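Local coordinates for protein flavodoxin (PDB 6FSI) that binds flavin mononucleotide and probably serves as a low-potential electron donor to a number of redox enzymes, at residues M5-M10 with V34-D39. Sequence-based numbering, arbitrary orientation.
Sequences MIFASM and VIDIMD. With FMN (flavin mononucleotide), chain B.
The Phe7 ring lies folded across the neighbouring strand, with the backbone of Asp36 against one face: Asp36 CA stands 4.2 Å from the ring centroid, a CH-pi contact offset toward the rim. With chi1 at 76°, Phe7 CG sits between N and carbonyl carbon, bringing the ring over that strand. Val34 CG1 meets the ring edge at Phe7 CE1, 3.8 Å away, while the Asp36 carboxylate, turned 40° from the ring plane, passes near CZ and CE2. Beneath, the strands run parallel: Ile35 N donates to Met5 O, Phe7 N to Ile35 O, and Ile37 N to Phe7 O. This is the first beta-alpha-beta unit of the flavodoxin fold, in which helix 13-26 connects inner strand 2-7 to edge strand 31-36 and covers the Met5, Phe7 and Val34 face. On the other face Ile6 and Ile35 lie side by side, and the Ile37 side chain crosses that of Ile6 at about a right angle, Ile37 CD1 3.9 Å from Ile6 CG2, near Phe71 of helix 69-74. Asp36 OD1 accepts Met38 N from above the carboxylate plane, closing an Asx turn, and also accepts a hydrogen bond from a water that itself accepts from Ser9 N. A second water donates to both Asp36 OD2 and Ser9 O, so two waters tie the carboxylate to the Ser9 backbone. Ala8 CB packs tightly on Ile37 CG2, 3.5 Å apart. After Ala8 the chain enters the phosphate-binding loop, where Ser9 OG donates to FMN O2P (2.7 Å) and Met10 N to FMN O3P (2.8 Å).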
ATOM      1  N   MET A   5      -4.283   4.524  -4.411  1.00  3.36           N
ATOM      2  CA  MET A   5      -3.973   3.771  -3.197  1.00  3.69           C
ATOM      3  C   MET A   5      -5.073   2.735  -3.009  1.00  3.78           C
ATOM      4  O   MET A   5      -6.260   3.091  -3.020  1.00  5.34           O
ATOM      5  CB  MET A   5      -3.942   4.700  -1.977  1.00  3.88           C
ATOM      6  CG  MET A   5      -3.704   3.983  -0.655  1.00  4.21           C
ATOM      7  SD  MET A   5      -3.777   5.023   0.813  1.00  5.26           S
ATOM      8  CE  MET A   5      -2.298   5.991   0.626  1.00  6.47           C
ATOM      9  N   ILE A   6      -4.699   1.481  -2.793  0.62  3.47           N
ATOM     10  CA  ILE A   6      -5.653   0.417  -2.507  0.62  3.78           C
ATOM     11  C   ILE A   6      -5.257  -0.216  -1.198  0.62  3.45           C
ATOM     12  O   ILE A   6      -4.133  -0.731  -1.067  0.62  3.66           O
ATOM     13  CB  ILE A   6      -5.712  -0.613  -3.636  0.62  4.67           C
ATOM     14  CG1 ILE A   6      -6.248   0.084  -4.883  0.62  5.13           C
ATOM     15  CG2 ILE A   6      -6.566  -1.825  -3.227  0.62  6.15           C
ATOM     16  CD1 ILE A   6      -6.186  -0.765  -6.116  0.62  6.79           C
ATOM     17  N   PHE A   7      -6.168  -0.173  -0.223  1.00  3.52           N
ATOM     18  CA  PHE A   7      -5.858  -0.645   1.125  1.00  3.72           C
ATOM     19  C   PHE A   7      -6.873  -1.673   1.604  1.00  3.33           C
ATOM     20  O   PHE A   7      -8.035  -1.677   1.176  1.00  3.78           O
ATOM     21  CB  PHE A   7      -5.736   0.511   2.164  1.00  4.68           C
ATOM     22  CG  PHE A   7      -7.061   1.066   2.578  1.00  4.65           C
ATOM     23  CD1 PHE A   7      -7.691   2.053   1.839  1.00  5.71           C
ATOM     24  CD2 PHE A   7      -7.727   0.528   3.671  1.00  5.38           C
ATOM     25  CE1 PHE A   7      -8.953   2.492   2.193  1.00  6.46           C
ATOM     26  CE2 PHE A   7      -8.977   0.975   4.028  1.00  6.15           C
ATOM     27  CZ  PHE A   7      -9.594   1.965   3.292  1.00  7.30           C
ATOM     28  N   ALA A   8      -6.416  -2.515   2.530  1.00  3.18           N
ATOM     29  CA  ALA A   8      -7.260  -3.449   3.265  1.00  3.63           C
ATOM     30  C   ALA A   8      -7.160  -3.155   4.755  1.00  3.63           C
ATOM     31  O   ALA A   8      -6.053  -3.003   5.283  1.00  4.39           O
ATOM     32  CB  ALA A   8      -6.793  -4.891   3.030  1.00  4.96           C
ATOM     33  N   SER A   9      -8.306  -3.113   5.434  1.00  3.52           N
ATOM     34  CA  SER A   9      -8.339  -2.928   6.876  1.00  4.04           C
ATOM     35  C   SER A   9      -9.587  -3.584   7.452  1.00  4.66           C
ATOM     36  O   SER A   9     -10.713  -3.313   7.017  1.00  6.60           O
ATOM     37  CB  SER A   9      -8.333  -1.444   7.250  1.00  4.30           C
ATOM     38  OG  SER A   9      -8.090  -1.227   8.627  1.00  4.02           O
ATOM     39  N   MET A  10      -9.375  -4.429   8.455  1.00  5.95           N
ATOM     40  CA  MET A  10     -10.411  -5.129   9.196  0.52  8.02           C
ATOM     41  C   MET A  10     -10.792  -4.365  10.460  1.00  6.44           C
ATOM     42  O   MET A  10     -11.973  -4.090  10.724  1.00  6.99           O
ATOM     43  CB  MET A  10      -9.804  -6.481   9.583  0.52 11.47           C
ATOM     44  CG  MET A  10     -10.682  -7.392  10.407  0.52 14.41           C
ATOM     45  SD  MET A  10     -12.149  -7.880   9.493  0.52 18.16           S
ATOM     46  CE  MET A  10     -11.483  -9.061   8.318  0.52 17.29           C
ATOM     47  N   VAL A  34      -8.279   6.881  -3.392  1.00  4.62           N
ATOM     48  CA  VAL A  34      -8.114   5.899  -2.324  1.00  4.40           C
ATOM     49  C   VAL A  34      -9.272   4.926  -2.408  1.00  4.44           C
ATOM     50  O   VAL A  34     -10.433   5.349  -2.372  1.00  5.79           O
ATOM     51  CB  VAL A  34      -8.069   6.570  -0.948  1.00  5.23           C
ATOM     52  CG1 VAL A  34      -7.919   5.527   0.158  1.00  7.19           C
ATOM     53  CG2 VAL A  34      -6.952   7.603  -0.853  1.00  6.59           C
ATOM     54  N   ILE A  35      -8.976   3.634  -2.509  1.00  4.18           N
ATOM     55  CA  ILE A  35      -9.973   2.586  -2.706  1.00  4.28           C
ATOM     56  C   ILE A  35      -9.756   1.494  -1.660  1.00  3.86           C
ATOM     57  O   ILE A  35      -8.635   0.981  -1.512  1.00  5.35           O
ATOM     58  CB  ILE A  35      -9.880   1.987  -4.128  1.00  5.76           C
ATOM     59  CG1 ILE A  35      -9.994   3.064  -5.204  1.00  7.14           C
ATOM     60  CG2 ILE A  35     -10.956   0.912  -4.279  1.00  8.93           C
ATOM     61  CD1 ILE A  35      -9.642   2.569  -6.592  1.00  9.47           C
ATOM     62  N   ASP A  36     -10.820   1.101  -0.974  1.00  4.54           N
ATOM     63  CA  ASP A  36     -10.825  -0.041  -0.059  1.00  4.58           C
ATOM     64  C   ASP A  36     -10.965  -1.327  -0.869  1.00  4.32           C
ATOM     65  O   ASP A  36     -11.844  -1.429  -1.734  1.00  5.31           O
ATOM     66  CB  ASP A  36     -12.017   0.152   0.904  1.00  6.96           C
ATOM     67  CG  ASP A  36     -12.047  -0.834   2.061  1.00  6.68           C
ATOM     68  OD1 ASP A  36     -11.590  -1.983   1.930  1.00  6.97           O
ATOM     69  OD2 ASP A  36     -12.532  -0.426   3.126  1.00 10.01           O
ATOM     70  N   ILE A  37     -10.103  -2.312  -0.599  1.00  4.63           N
ATOM     71  CA  ILE A  37     -10.173  -3.604  -1.290  1.00  4.89           C
ATOM     72  C   ILE A  37     -11.544  -4.253  -1.156  1.00  5.38           C
ATOM     73  O   ILE A  37     -11.933  -5.059  -2.012  1.00  6.24           O
ATOM     74  CB  ILE A  37      -9.048  -4.543  -0.793  1.00  6.34           C
ATOM     75  CG1 ILE A  37      -8.812  -5.737  -1.724  1.00  7.27           C
ATOM     76  CG2 ILE A  37      -9.374  -5.073   0.618  1.00  7.36           C
ATOM     77  CD1 ILE A  37      -8.255  -5.371  -3.062  1.00  9.65           C
ATOM     78  N   MET A  38     -12.293  -3.938  -0.080  0.77  6.11           N
ATOM     79  CA  MET A  38     -13.625  -4.510   0.103  0.77  7.85           C
ATOM     80  C   MET A  38     -14.588  -4.057  -0.978  0.77  9.18           C
ATOM     81  O   MET A  38     -15.626  -4.700  -1.165  0.77 12.28           O
ATOM     82  CB  MET A  38     -14.187  -4.157   1.484  0.77  8.97           C
ATOM     83  CG  MET A  38     -13.648  -5.046   2.594  0.77  9.69           C
ATOM     84  SD  MET A  38     -14.118  -4.551   4.277  0.77 13.64           S
ATOM     85  CE  MET A  38     -13.537  -5.978   5.195  0.77 10.17           C
ATOM     86  N   ASP A  39     -14.255  -2.990  -1.705  1.00  7.94           N
ATOM     87  CA  ASP A  39     -15.038  -2.496  -2.836  1.00  8.90           C
ATOM     88  C   ASP A  39     -14.633  -3.146  -4.162  1.00  9.00           C
ATOM     89  O   ASP A  39     -15.115  -2.743  -5.231  1.00 11.29           O
ATOM     90  CB  ASP A  39     -15.001  -0.969  -2.846  1.00 11.01           C
ATOM     91  CG  ASP A  39     -15.601  -0.378  -1.576  1.00 12.26           C
ATOM     92  OD1 ASP A  39     -16.401  -1.069  -0.892  1.00 15.28           O
ATOM     93  OD2 ASP A  39     -15.284   0.776  -1.245  1.00 11.68           O
TER
HETATM   94  N1  FMN B1001      -0.110  -9.910  11.931  1.00  9.92           N
HETATM   95  C2  FMN B1001       1.160 -10.191  11.454  1.00  9.71           C
HETATM   96  O2  FMN B1001       2.021  -9.299  11.514  1.00  8.92           O
HETATM   97  N3  FMN B1001       1.432 -11.469  10.971  1.00  9.96           N
HETATM   98  C4  FMN B1001       0.495 -12.469  10.854  1.00 10.67           C
HETATM   99  O4  FMN B1001       0.856 -13.598  10.398  1.00 11.61           O
HETATM  100  C4A FMN B1001      -0.802 -12.147  11.313  1.00 11.58           C
HETATM  101  N5  FMN B1001      -1.871 -13.034  11.233  1.00 15.35           N
HETATM  102  C5A FMN B1001      -3.090 -12.743  11.861  1.00 15.43           C
HETATM  103  C6  FMN B1001      -4.117 -13.682  11.871  1.00 17.24           C
HETATM  104  C7  FMN B1001      -5.337 -13.420  12.480  1.00 17.23           C
HETATM  105  C7M FMN B1001      -6.433 -14.467  12.426  1.00 17.71           C
HETATM  106  C8  FMN B1001      -5.551 -12.170  13.076  1.00 17.05           C
HETATM  107  C8M FMN B1001      -6.884 -11.915  13.728  1.00 17.88           C
HETATM  108  C9  FMN B1001      -4.528 -11.198  13.053  1.00 13.46           C
HETATM  109  C9A FMN B1001      -3.308 -11.485  12.422  1.00 11.76           C
HETATM  110  N10 FMN B1001      -2.284 -10.542  12.400  1.00 10.77           N
HETATM  111  C10 FMN B1001      -1.064 -10.870  11.857  1.00 10.63           C
HETATM  112  C1' FMN B1001      -2.462  -9.197  13.058  1.00 11.59           C
HETATM  113  C2' FMN B1001      -3.134  -8.117  12.208  1.00 10.87           C
HETATM  114  O2' FMN B1001      -2.414  -7.874  11.007  1.00 11.82           O
HETATM  115  C3' FMN B1001      -3.183  -6.834  13.066  1.00  9.51           C
HETATM  116  O3' FMN B1001      -4.159  -6.935  14.095  1.00 11.04           O
HETATM  117  C4' FMN B1001      -3.435  -5.529  12.295  1.00  9.20           C
HETATM  118  O4' FMN B1001      -3.344  -4.363  13.146  1.00  6.57           O
HETATM  119  C5' FMN B1001      -4.779  -5.524  11.579  1.00  8.80           C
HETATM  120  O5' FMN B1001      -4.776  -4.324  10.778  1.00  5.96           O
HETATM  121  P   FMN B1001      -6.185  -3.717  10.512  1.00  4.74           P
HETATM  122  O1P FMN B1001      -6.643  -2.992  11.732  1.00  5.43           O
HETATM  123  O2P FMN B1001      -6.028  -2.747   9.383  1.00  4.57           O
HETATM  124  O3P FMN B1001      -7.153  -4.834  10.165  1.00  6.47           O
HETATM  125  O   HOH W   1     -10.714  -3.640   3.919  1.00  7.04           O
HETATM  126  O   HOH W   2     -12.087  -0.854   5.905  1.00 13.73           O